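Local coordinates for protein ribonuclease T2 (Homo sapiens, PDB 3T0O) that cleaves single-stranded RNA, preferentially between purine and uridine, and so supplies innate immune sensing with fragments of microbial RNA, at residues 18-22 and 34-39. Residues are numbered along the deposited sequence; the frame is centred on the assembly and turned at random.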
# COMPACT_ATOMS: atom_id res chain seq x y z
N HIS A 18 2.51 1.57 -1.77
CA HIS A 18 2.76 2.63 -2.75
C HIS A 18 4.15 3.20 -2.63
O HIS A 18 4.81 3.01 -1.65
CB HIS A 18 1.63 3.67 -2.78
CG HIS A 18 1.36 4.32 -1.44
ND1 HIS A 18 0.22 5.08 -1.26
CD2 HIS A 18 2.01 4.28 -0.25
CE1 HIS A 18 0.24 5.56 -0.03
NE2 HIS A 18 1.26 5.03 0.63
N TRP A 19 4.56 3.87 -3.71
CA TRP A 19 5.90 4.39 -3.85
C TRP A 19 5.84 5.86 -3.59
O TRP A 19 5.30 6.60 -4.38
CB TRP A 19 6.38 4.07 -5.26
CG TRP A 19 7.78 4.52 -5.50
CD1 TRP A 19 8.23 5.48 -6.43
CD2 TRP A 19 8.95 4.06 -4.83
NE1 TRP A 19 9.60 5.59 -6.35
CE2 TRP A 19 10.07 4.75 -5.37
CE3 TRP A 19 9.17 3.10 -3.83
CZ2 TRP A 19 11.39 4.52 -4.95
CZ3 TRP A 19 10.48 2.89 -3.39
CH2 TRP A 19 11.56 3.62 -3.91
N PRO A 20 6.37 6.30 -2.46
CA PRO A 20 6.21 7.71 -2.08
C PRO A 20 6.64 8.71 -3.10
O PRO A 20 5.96 9.69 -3.36
CB PRO A 20 7.10 7.83 -0.83
CG PRO A 20 6.86 6.50 -0.11
CD PRO A 20 6.93 5.50 -1.36
N GLU A 21 7.74 8.51 -3.77
CA GLU A 21 8.14 9.54 -4.74
C GLU A 21 7.13 9.73 -5.86
O GLU A 21 6.99 10.86 -6.38
CB GLU A 21 9.49 9.14 -5.30
CG GLU A 21 10.03 10.05 -6.46
CD GLU A 21 10.14 11.51 -6.09
OE1 GLU A 21 10.43 11.76 -4.92
OE2 GLU A 21 10.04 12.39 -7.00
N THR A 22 6.45 8.63 -6.19
CA THR A 22 5.36 8.81 -7.15
C THR A 22 4.11 9.43 -6.60
O THR A 22 3.55 10.37 -7.23
CB THR A 22 5.01 7.50 -7.76
OG1 THR A 22 6.16 7.01 -8.43
CG2 THR A 22 3.87 7.61 -8.79
N PRO A 34 10.76 12.08 0.38
CA PRO A 34 9.94 10.86 0.34
C PRO A 34 10.78 9.67 0.77
O PRO A 34 11.95 9.53 0.35
CB PRO A 34 9.56 10.76 -1.12
CG PRO A 34 9.59 12.24 -1.62
CD PRO A 34 10.71 12.83 -0.88
N PRO A 35 10.21 8.81 1.63
CA PRO A 35 10.95 7.54 1.92
C PRO A 35 11.38 6.82 0.64
O PRO A 35 10.60 6.73 -0.32
CB PRO A 35 9.88 6.68 2.62
CG PRO A 35 8.99 7.69 3.28
CD PRO A 35 8.89 8.83 2.30
N ASP A 36 12.57 6.23 0.68
CA ASP A 36 13.07 5.52 -0.46
C ASP A 36 12.70 4.03 -0.42
O ASP A 36 13.46 3.13 -0.93
CB ASP A 36 14.59 5.71 -0.56
CG ASP A 36 15.32 5.08 0.59
OD1 ASP A 36 16.59 5.06 0.57
OD2 ASP A 36 14.68 4.62 1.55
N TYR A 37 11.48 3.75 0.02
CA TYR A 37 10.99 2.37 0.03
C TYR A 37 9.49 2.38 -0.08
O TYR A 37 8.87 3.40 0.20
CB TYR A 37 11.40 1.66 1.34
CG TYR A 37 11.14 2.41 2.61
CD1 TYR A 37 9.93 2.25 3.31
CD2 TYR A 37 12.12 3.20 3.16
CE1 TYR A 37 9.71 2.87 4.52
CE2 TYR A 37 11.85 3.88 4.35
CZ TYR A 37 10.63 3.71 4.96
OH TYR A 37 10.48 4.34 6.23
N TRP A 38 8.93 1.31 -0.59
CA TRP A 38 7.50 1.14 -0.66
C TRP A 38 6.92 1.08 0.70
O TRP A 38 7.47 0.45 1.60
CB TRP A 38 7.16 -0.20 -1.35
CG TRP A 38 7.56 -0.13 -2.82
CD1 TRP A 38 8.85 -0.31 -3.36
CD2 TRP A 38 6.69 0.15 -3.92
NE1 TRP A 38 8.79 -0.10 -4.73
CE2 TRP A 38 7.50 0.15 -5.11
CE3 TRP A 38 5.31 0.38 -4.03
CZ2 TRP A 38 6.98 0.42 -6.36
CZ3 TRP A 38 4.77 0.62 -5.30
CH2 TRP A 38 5.61 0.62 -6.46
N THR A 39 5.80 1.81 0.87
CA THR A 39 5.14 1.84 2.19
C THR A 39 3.69 1.41 2.06
O THR A 39 3.15 1.20 0.96
CB THR A 39 5.13 3.30 2.78
OG1 THR A 39 4.50 4.17 1.82
CG2 THR A 39 6.56 3.75 2.96
O HOH W 1 2.36 5.06 3.30
O HOH W 2 9.85 6.75 -2.90
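His18 and Thr39 form an antiparallel hydrogen-bonded pair where strands 12-18 and 39-45 of the RNase T2 sheet meet. His18 N gives its hydrogen to Thr39 O at 2.8 Å, and Thr39 N returns a bond to His18 O at 3.0 Å. Their side chains lie on the same face of the sheet, beside the active site. The His18 ring stacks on His41, a predicted catalytic residue. Thr39 OG1 lies in the plane of the His18 ring at its edge, 3.2 Å from CD2. It donates to a water that also hydrogen-bonds His18 NE2, so this water bridges the two side chains. Thr39 chi1, 56°, sets OG1 between the backbone N and carbonyl carbon, facing the ring.

Past this pair the contact continues between the start of helix 20-23 and the loop leading into strand 39-45. Trp19, the helix N-cap residue, packs on Trp38 with the planes inclined at 40°. Trp19 CB sits over the Trp38 six-membered ring in a CH-pi contact, 3.7 Å from its centroid. Trp19 CE3 lies over the same indole, 3.3 Å from Trp38 NE1. Both indole N-H groups bond elsewhere, Trp19 NE1 to Pro225 O and Trp38 NE1 to Tyr224 OH.

Pro20 fills the bend of the loop. Its CB packs against Pro34 CB and Pro35 CD, and its CD lies 3.3 Å from Tyr37 O. A second water, over the centre of one face of the Trp19 ring, accepts from Glu21 N and donates to Pro35 O at 2.7 Å.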